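Local coordinates for protein VP5 (Halorubrum pleomorphic virus 6, PDB 6QGL) that is an envelope protein of a haloarchaeal pleomorphic virus that probably mediates fusion of the viral membrane with that of the host cell, at residues A307-Q312 with G445-D450; P331-Q336 with V461-F466; Y348-M353 with Y438-L443. All coordinates share one frame; numbering follows the deposited sequence.

From the N terminus, residues 307-312 open contact 1, residues 331-336 open contact 2 and residues 348-353 open contact 3. The chain closes contact 3 first, at 438-443, then contact 1 at 445-450 and contact 2 at 461-466. Contact 3 is therefore nested inside both other loops, while contacts 1 and 2 cross. Contacts 1 and 3 join strand pairs of the same six-stranded antiparallel sheet, and Phe-349 packs on Ile-309 between them. Contact 2 joins two surface loops, and Val-449 of contact 1 meets its turn through probable backbone hydrogen bonds with Gly-335 and Gln-336. Contacts 2 and 3 do not touch.

Contact 1. Residues A307-Q312 with G445-D450; sequences ATITIQ and GAFTVD
Ala-307 CB lies 4.5 Å from Val-449 CG1 at one end of an antiparallel strand pair inside a six-stranded sheet. Strands 307-311 and 447-450 run at 146° to each other, with strand 317-324 on the far side of the first and strand 337-338 on the far side of the second. Thr-308 O accepts a hydrogen bond from Asp-450 N at 2.8 Å. Ile-309 faces Val-449 in a non-hydrogen-bonded pair, on the apolar face shared with Ile-311 and Phe-447. Its two branches divide the work: CG2, anti to the backbone N, meets Phe-447 CB at 3.7 Å, while CD1 reaches Val-449 CG2. Thr-310 and Thr-448 form the hydrogen-bonded pair, each backbone N bonded to the other's O at 3.0 Å, and Thr-448 OG1 adds a weak bond to Thr-310 O. Their side chains lie side by side on the opposite face. The CG2 methyl of Thr-310 lies on the side of Thr-448 and Asp-450, whereas its OG1 hydrogen-bonds with Thr-317 OG1 and Ala-316 O. Ile-311 CD1 continues the apolar row, 4.1 Å from Phe-447 CB. Beyond the strand, Gln-312 N makes a weak bond to Ala-446 O. Its extended side chain crosses Thr-448 at about a right angle and brings Gln-312 OE1 to 3.8 Å from Ala-446 CB.

Contact 2. Residues P331-Q336 with V461-F466; sequences PLSAGQ and VSSTSF
Ser-462 O is approached by two groups of the facing loop: Ala-334 N bonds to it at 2.8 Å, nearly straight at 167°, and Ser-333 CA makes a C-H...O contact at 3.2 Å. The neighbouring Ser-333 and Ser-463 meet tip to tip, their OG atoms hydrogen-bonded at 3.0 Å. One residue on from Ser-463, Thr-464 OG1 accepts a hydrogen bond from Leu-332 N at 2.8 Å. A chi1 of 51° sets this hydroxyl between the backbone N and the carbonyl carbon of Thr-464, and CG2 lies beside Leu-332 O. The partners are two irregular loops at the protein surface, running roughly antiparallel: 331-336 ends in a type II beta turn from Ser-333 to Gln-336 that leads into edge strand 337-338. The other loop, 461-466, comes after strand 447-454 in the chain. Gly-335 takes the positive-phi position of the turn, where a CB would press on the carbonyl O of Ala-334. Pro-331 CB rests 4.0 Å from Ser-463 CB. Leu-332 and Phe-466 both touch Phe-322 of strand 317-324, and Leu-332 CD1 comes to the edge of the Phe-466 ring, 4.1 Å from CZ.

Contact 3. Residues Y348-M353 with Y438-L443; sequences YFTADM and YDTLQL
Phe-349 and Leu-441 exchange two backbone hydrogen bonds, Phe-349 N to Leu-441 O and Leu-441 N to Phe-349 O, both 2.8 Å. Ala-351 and Asp-439 form the second hydrogen-bonded pair, so four such bonds hold strands 348-352 and 438-443 together. The strands run antiparallel at 151°, and 438-443 is an outermost strand of the six-stranded sheet, with 348-352 bordered on its other side by 317-324. At the non-hydrogen-bonded pairs, C-H...O contacts fill in, as where Tyr-348 CA meets Leu-441 O at 3.2 Å and Thr-350 CA meets Asp-439 O.

Tyr-348, Thr-350 and Asp-352 share a face with Gln-442, Thr-440 and Tyr-438. Thr-350 and Thr-440 lie alongside each other, pointing the same way, with their CG2 methyls 3.6 Å apart. Chi1 of 63° sets Thr-350 OG1 between the backbone N and the carbonyl carbon, where it bonds to Thr-321 OG1, and CG2 lies beside Thr-440. The Tyr-348 ring crosses the Gln-442 side chain obliquely, CE1 coming within 4.0 Å of Gln-442 CB. Helix 289-296 covers this face through Ala-290, Ile-291 and Leu-294. At the other end of the pair, Tyr-438 CD1 approaches the backbone of Ala-351 and Asp-352 obliquely.

Carbon contacts from the remaining side chains are few. Phe-349 CB meets Leu-443 CD1 at 3.8 Å, while its ring makes an edge-to-face stack with Phe-322 of strand 317-324. Just past strand 348-352, the bent side chain of Met-353 brings CG to 3.7 Å from Asp-439 CB.

The buried carboxylate of Asp-352 has partners: OD1 accepts hydrogen bonds from the backbone N of Thr-437 and of Ser-354. This double grip would probably stabilise a charged carboxylate at the end of the ladder.

Contact 1. Residues A307-Q312 with G445-D450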
loop_
_atom_site.group_PDB
_atom_site.type_symbol
_atom_site.label_atom_id
_atom_site.label_comp_id
_atom_site.label_asym_id
_atom_site.label_seq_id
_atom_site.Cartn_x
_atom_site.Cartn_y
_atom_site.Cartn_z
ATOM N N ALA A 307 6.794 -14.723 14.320
ATOM C CA ALA A 307 5.571 -14.609 15.108
ATOM C C ALA A 307 4.384 -15.310 14.478
ATOM O O ALA A 307 4.106 -15.112 13.295
ATOM C CB ALA A 307 5.238 -13.144 15.335
ATOM N N THR A 308 3.669 -16.114 15.281
ATOM C CA THR A 308 2.435 -16.776 14.863
ATOM C C THR A 308 1.331 -15.890 15.432
ATOM O O THR A 308 1.183 -15.777 16.650
ATOM C CB THR A 308 2.399 -18.247 15.312
ATOM O OG1 THR A 308 3.599 -18.899 14.890
ATOM C CG2 THR A 308 1.204 -18.997 14.753
ATOM N N ILE A 309 0.634 -15.185 14.542
ATOM C CA ILE A 309 -0.415 -14.216 14.873
ATOM C C ILE A 309 -1.786 -14.809 14.626
ATOM O O ILE A 309 -1.925 -15.671 13.763
ATOM C CB ILE A 309 -0.171 -12.926 14.015
ATOM C CG1 ILE A 309 1.216 -12.313 14.274
ATOM C CG2 ILE A 309 -1.277 -11.863 14.134
ATOM C CD1 ILE A 309 1.554 -12.015 15.688
ATOM N N THR A 310 -2.801 -14.339 15.369
ATOM C CA THR A 310 -4.186 -14.732 15.160
ATOM C C THR A 310 -5.089 -13.485 15.299
ATOM O O THR A 310 -5.008 -12.749 16.281
ATOM C CB THR A 310 -4.625 -15.961 15.980
ATOM O OG1 THR A 310 -5.882 -16.410 15.479
ATOM C CG2 THR A 310 -4.746 -15.712 17.460
ATOM N N ILE A 311 -5.898 -13.242 14.256
ATOM C CA ILE A 311 -6.818 -12.109 14.138
ATOM C C ILE A 311 -8.088 -12.417 14.927
ATOM O O ILE A 311 -8.737 -13.428 14.668
ATOM C CB ILE A 311 -7.093 -11.782 12.634
ATOM C CG1 ILE A 311 -5.787 -11.778 11.763
ATOM C CG2 ILE A 311 -7.898 -10.478 12.461
ATOM C CD1 ILE A 311 -4.544 -10.859 12.213
ATOM N N GLN A 312 -8.426 -11.554 15.894
ATOM C CA GLN A 312 -9.577 -11.739 16.781
ATOM C C GLN A 312 -10.925 -11.878 16.067
ATOM O O GLN A 312 -11.636 -12.850 16.319
ATOM C CB GLN A 312 -9.639 -10.627 17.833
ATOM C CG GLN A 312 -8.464 -10.631 18.809
ATOM C CD GLN A 312 -8.584 -9.559 19.866
ATOM O OE1 GLN A 312 -9.589 -8.838 19.965
ATOM N NE2 GLN A 312 -7.557 -9.430 20.690
ATOM N N GLY A 445 -6.483 -4.063 12.285
ATOM C CA GLY A 445 -7.357 -4.642 13.295
ATOM C C GLY A 445 -6.603 -5.404 14.361
ATOM O O GLY A 445 -5.467 -5.837 14.135
ATOM N N ALA A 446 -7.255 -5.579 15.527
ATOM C CA ALA A 446 -6.735 -6.271 16.705
ATOM C C ALA A 446 -6.210 -7.675 16.407
ATOM O O ALA A 446 -6.872 -8.465 15.726
ATOM C CB ALA A 446 -7.795 -6.321 17.795
ATOM N N PHE A 447 -4.998 -7.958 16.901
ATOM C CA PHE A 447 -4.309 -9.232 16.731
ATOM C C PHE A 447 -3.730 -9.716 18.055
ATOM O O PHE A 447 -3.442 -8.905 18.938
ATOM C CB PHE A 447 -3.189 -9.101 15.677
ATOM C CG PHE A 447 -2.067 -8.131 15.990
ATOM C CD1 PHE A 447 -0.985 -8.519 16.776
ATOM C CD2 PHE A 447 -2.059 -6.853 15.447
ATOM C CE1 PHE A 447 0.055 -7.629 17.056
ATOM C CE2 PHE A 447 -1.009 -5.966 15.717
ATOM C CZ PHE A 447 0.039 -6.360 16.521
ATOM N N THR A 448 -3.535 -11.036 18.184
ATOM C CA THR A 448 -2.923 -11.630 19.374
ATOM C C THR A 448 -1.691 -12.423 18.936
ATOM O O THR A 448 -1.767 -13.202 17.981
ATOM C CB THR A 448 -3.926 -12.463 20.208
ATOM O OG1 THR A 448 -4.304 -13.625 19.490
ATOM C CG2 THR A 448 -5.177 -11.713 20.548
ATOM N N VAL A 449 -0.555 -12.193 19.612
ATOM C CA VAL A 449 0.709 -12.874 19.325
ATOM C C VAL A 449 0.676 -14.216 20.063
ATOM O O VAL A 449 0.760 -14.235 21.288
ATOM C CB VAL A 449 1.951 -12.011 19.704
ATOM C CG1 VAL A 449 3.253 -12.708 19.315
ATOM C CG2 VAL A 449 1.878 -10.619 19.078
ATOM N N ASP A 450 0.500 -15.327 19.322
ATOM C CA ASP A 450 0.421 -16.670 19.904
ATOM C C ASP A 450 1.772 -17.135 20.434
ATOM O O ASP A 450 1.905 -17.386 21.633
ATOM C CB ASP A 450 -0.156 -17.689 18.899
ATOM C CG ASP A 450 -1.555 -17.371 18.409
ATOM O OD1 ASP A 450 -2.420 -17.052 19.253
ATOM O OD2 ASP A 450 -1.790 -17.465 17.185
#

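Contact 2. Residues P331-Q336 with V461-F466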
loop_
_atom_site.group_PDB
_atom_site.type_symbol
_atom_site.label_atom_id
_atom_site.label_comp_id
_atom_site.label_asym_id
_atom_site.label_seq_id
_atom_site.Cartn_x
_atom_site.Cartn_y
_atom_site.Cartn_z
ATOM N N PRO A 331 7.606 -3.523 22.986
ATOM C CA PRO A 331 7.822 -4.902 22.526
ATOM C C PRO A 331 6.501 -5.644 22.340
ATOM O O PRO A 331 5.563 -5.444 23.118
ATOM C CB PRO A 331 8.676 -5.521 23.635
ATOM C CG PRO A 331 8.356 -4.738 24.850
ATOM C CD PRO A 331 7.992 -3.352 24.404
ATOM N N LEU A 332 6.416 -6.464 21.283
ATOM C CA LEU A 332 5.232 -7.265 20.994
ATOM C C LEU A 332 5.441 -8.635 21.633
ATOM O O LEU A 332 6.117 -9.500 21.072
ATOM C CB LEU A 332 4.957 -7.356 19.476
ATOM C CG LEU A 332 4.632 -6.039 18.754
ATOM C CD1 LEU A 332 4.812 -6.180 17.262
ATOM C CD2 LEU A 332 3.224 -5.554 19.068
ATOM N N SER A 333 4.921 -8.787 22.859
ATOM C CA SER A 333 5.053 -9.993 23.674
ATOM C C SER A 333 4.042 -11.080 23.315
ATOM O O SER A 333 2.911 -10.771 22.932
ATOM C CB SER A 333 4.947 -9.647 25.156
ATOM O OG SER A 333 5.861 -8.625 25.521
ATOM N N ALA A 334 4.453 -12.355 23.457
ATOM C CA ALA A 334 3.606 -13.518 23.197
ATOM C C ALA A 334 2.580 -13.669 24.324
ATOM O O ALA A 334 2.911 -13.476 25.497
ATOM C CB ALA A 334 4.455 -14.775 23.079
ATOM N N GLY A 335 1.344 -13.974 23.944
ATOM C CA GLY A 335 0.213 -14.122 24.854
ATOM C C GLY A 335 -0.599 -12.849 25.003
ATOM O O GLY A 335 -1.697 -12.876 25.566
ATOM N N GLN A 336 -0.061 -11.724 24.490
ATOM C CA GLN A 336 -0.684 -10.400 24.549
ATOM C C GLN A 336 -1.506 -10.072 23.299
ATOM O O GLN A 336 -1.196 -10.551 22.206
ATOM C CB GLN A 336 0.375 -9.311 24.803
ATOM C CG GLN A 336 1.010 -9.350 26.193
ATOM C CD GLN A 336 0.069 -8.884 27.275
ATOM O OE1 GLN A 336 -0.258 -7.696 27.382
ATOM N NE2 GLN A 336 -0.386 -9.811 28.102
ATOM N N VAL A 461 10.428 -17.460 22.661
ATOM C CA VAL A 461 10.808 -16.226 23.361
ATOM C C VAL A 461 9.556 -15.441 23.789
ATOM O O VAL A 461 8.514 -15.538 23.137
ATOM C CB VAL A 461 11.788 -15.364 22.506
ATOM C CG1 VAL A 461 12.436 -14.254 23.335
ATOM C CG2 VAL A 461 12.866 -16.229 21.854
ATOM N N SER A 462 9.669 -14.672 24.891
ATOM C CA SER A 462 8.590 -13.858 25.446
ATOM C C SER A 462 8.292 -12.598 24.621
ATOM O O SER A 462 7.140 -12.399 24.244
ATOM C CB SER A 462 8.886 -13.488 26.897
ATOM O OG SER A 462 8.990 -14.641 27.717
ATOM N N SER A 463 9.315 -11.758 24.342
ATOM C CA SER A 463 9.162 -10.491 23.612
ATOM C C SER A 463 9.925 -10.418 22.274
ATOM O O SER A 463 10.632 -11.361 21.908
ATOM C CB SER A 463 9.571 -9.319 24.504
ATOM O OG SER A 463 8.814 -9.267 25.702
ATOM N N THR A 464 9.770 -9.281 21.557
ATOM C CA THR A 464 10.418 -8.968 20.276
ATOM C C THR A 464 11.529 -7.926 20.459
ATOM O O THR A 464 11.478 -7.127 21.399
ATOM C CB THR A 464 9.397 -8.416 19.261
ATOM O OG1 THR A 464 8.653 -7.348 19.847
ATOM C CG2 THR A 464 8.476 -9.477 18.705
ATOM N N SER A 465 12.511 -7.916 19.541
ATOM C CA SER A 465 13.608 -6.951 19.531
ATOM C C SER A 465 13.802 -6.433 18.109
ATOM O O SER A 465 14.170 -7.194 17.207
ATOM C CB SER A 465 14.892 -7.566 20.082
ATOM O OG SER A 465 15.877 -6.570 20.304
ATOM N N PHE A 466 13.501 -5.144 17.905
ATOM C CA PHE A 466 13.600 -4.483 16.607
ATOM C C PHE A 466 14.949 -3.818 16.424
ATOM O O PHE A 466 15.541 -3.342 17.395
ATOM C CB PHE A 466 12.453 -3.479 16.419
ATOM C CG PHE A 466 11.110 -4.151 16.265
ATOM C CD1 PHE A 466 10.346 -4.480 17.378
ATOM C CD2 PHE A 466 10.623 -4.483 15.008
ATOM C CE1 PHE A 466 9.123 -5.138 17.236
ATOM C CE2 PHE A 466 9.393 -5.130 14.866
ATOM C CZ PHE A 466 8.648 -5.446 15.980
#

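Contact 3. Residues Y348-M353 with Y438-L443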
loop_
_atom_site.group_PDB
_atom_site.type_symbol
_atom_site.label_atom_id
_atom_site.label_comp_id
_atom_site.label_asym_id
_atom_site.label_seq_id
_atom_site.Cartn_x
_atom_site.Cartn_y
_atom_site.Cartn_z
ATOM N N TYR A 348 3.666 -3.474 10.280
ATOM C CA TYR A 348 3.740 -4.224 9.035
ATOM C C TYR A 348 4.044 -5.669 9.375
ATOM O O TYR A 348 4.867 -5.943 10.251
ATOM C CB TYR A 348 4.799 -3.667 8.075
ATOM C CG TYR A 348 4.508 -2.281 7.546
ATOM C CD1 TYR A 348 3.706 -2.095 6.422
ATOM C CD2 TYR A 348 5.099 -1.157 8.117
ATOM C CE1 TYR A 348 3.464 -0.821 5.909
ATOM C CE2 TYR A 348 4.864 0.120 7.612
ATOM C CZ TYR A 348 4.046 0.284 6.507
ATOM O OH TYR A 348 3.819 1.545 6.008
ATOM N N PHE A 349 3.360 -6.588 8.700
ATOM C CA PHE A 349 3.529 -8.018 8.892
ATOM C C PHE A 349 3.768 -8.668 7.542
ATOM O O PHE A 349 2.962 -8.507 6.626
ATOM C CB PHE A 349 2.299 -8.608 9.602
ATOM C CG PHE A 349 2.484 -9.994 10.173
ATOM C CD1 PHE A 349 3.280 -10.202 11.296
ATOM C CD2 PHE A 349 1.820 -11.084 9.625
ATOM C CE1 PHE A 349 3.448 -11.482 11.824
ATOM C CE2 PHE A 349 1.972 -12.361 10.169
ATOM C CZ PHE A 349 2.781 -12.551 11.266
ATOM N N THR A 350 4.914 -9.340 7.401
ATOM C CA THR A 350 5.291 -10.030 6.169
ATOM C C THR A 350 5.133 -11.521 6.417
ATOM O O THR A 350 5.775 -12.068 7.316
ATOM C CB THR A 350 6.704 -9.640 5.716
ATOM O OG1 THR A 350 7.637 -10.062 6.699
ATOM C CG2 THR A 350 6.859 -8.158 5.510
ATOM N N ALA A 351 4.242 -12.172 5.658
ATOM C CA ALA A 351 3.962 -13.592 5.846
ATOM C C ALA A 351 3.538 -14.277 4.554
ATOM O O ALA A 351 3.203 -13.601 3.580
ATOM C CB ALA A 351 2.880 -13.758 6.906
ATOM N N ASP A 352 3.556 -15.623 4.550
ATOM C CA ASP A 352 3.133 -16.423 3.405
ATOM C C ASP A 352 1.615 -16.583 3.461
ATOM O O ASP A 352 1.085 -17.125 4.432
ATOM C CB ASP A 352 3.838 -17.792 3.390
ATOM C CG ASP A 352 3.549 -18.658 2.175
ATOM O OD1 ASP A 352 2.798 -18.205 1.281
ATOM O OD2 ASP A 352 4.062 -19.791 2.124
ATOM N N MET A 353 0.929 -16.102 2.412
ATOM C CA MET A 353 -0.528 -16.138 2.297
ATOM C C MET A 353 -1.102 -17.542 2.163
ATOM O O MET A 353 -2.236 -17.756 2.575
ATOM C CB MET A 353 -1.024 -15.235 1.160
ATOM C CG MET A 353 -0.774 -13.752 1.401
ATOM S SD MET A 353 -1.450 -13.098 2.953
ATOM C CE MET A 353 -3.222 -13.168 2.588
ATOM N N TYR A 438 4.747 -14.794 -0.685
ATOM C CA TYR A 438 4.991 -13.793 0.349
ATOM C C TYR A 438 4.244 -12.498 0.062
ATOM O O TYR A 438 4.078 -12.115 -1.100
ATOM C CB TYR A 438 6.491 -13.533 0.534
ATOM C CG TYR A 438 7.197 -14.620 1.314
ATOM C CD1 TYR A 438 7.092 -14.692 2.701
ATOM C CD2 TYR A 438 7.978 -15.574 0.668
ATOM C CE1 TYR A 438 7.732 -15.695 3.424
ATOM C CE2 TYR A 438 8.624 -16.583 1.382
ATOM C CZ TYR A 438 8.500 -16.638 2.761
ATOM O OH TYR A 438 9.136 -17.629 3.472
ATOM N N ASP A 439 3.776 -11.837 1.129
ATOM C CA ASP A 439 3.034 -10.581 1.054
ATOM C C ASP A 439 3.272 -9.755 2.314
ATOM O O ASP A 439 3.478 -10.321 3.393
ATOM C CB ASP A 439 1.532 -10.856 0.865
ATOM C CG ASP A 439 0.703 -9.690 0.357
ATOM O OD1 ASP A 439 1.285 -8.762 -0.245
ATOM O OD2 ASP A 439 -0.535 -9.721 0.538
ATOM N N THR A 440 3.257 -8.416 2.170
ATOM C CA THR A 440 3.451 -7.472 3.270
ATOM C C THR A 440 2.131 -6.753 3.540
ATOM O O THR A 440 1.624 -6.043 2.669
ATOM C CB THR A 440 4.629 -6.529 2.972
ATOM O OG1 THR A 440 5.797 -7.308 2.695
ATOM C CG2 THR A 440 4.905 -5.535 4.107
ATOM N N LEU A 441 1.572 -6.967 4.742
ATOM C CA LEU A 441 0.310 -6.382 5.202
ATOM C C LEU A 441 0.551 -5.306 6.262
ATOM O O LEU A 441 1.475 -5.436 7.056
ATOM C CB LEU A 441 -0.605 -7.464 5.837
ATOM C CG LEU A 441 -1.044 -8.689 5.027
ATOM C CD1 LEU A 441 -1.677 -9.715 5.925
ATOM C CD2 LEU A 441 -2.010 -8.327 3.931
ATOM N N GLN A 442 -0.321 -4.286 6.320
ATOM C CA GLN A 442 -0.277 -3.256 7.361
ATOM C C GLN A 442 -1.455 -3.539 8.284
ATOM O O GLN A 442 -2.579 -3.142 7.973
ATOM C CB GLN A 442 -0.353 -1.828 6.786
ATOM C CG GLN A 442 -0.146 -0.741 7.841
ATOM C CD GLN A 442 -0.306 0.657 7.304
ATOM O OE1 GLN A 442 0.316 1.048 6.313
ATOM N NE2 GLN A 442 -1.120 1.454 7.973
ATOM N N LEU A 443 -1.200 -4.264 9.394
ATOM C CA LEU A 443 -2.211 -4.667 10.380
ATOM C C LEU A 443 -2.975 -3.476 10.929
ATOM O O LEU A 443 -2.364 -2.561 11.479
ATOM C CB LEU A 443 -1.604 -5.523 11.509
ATOM C CG LEU A 443 -0.661 -6.671 11.103
ATOM C CD1 LEU A 443 0.003 -7.273 12.315
ATOM C CD2 LEU A 443 -1.385 -7.760 10.320
#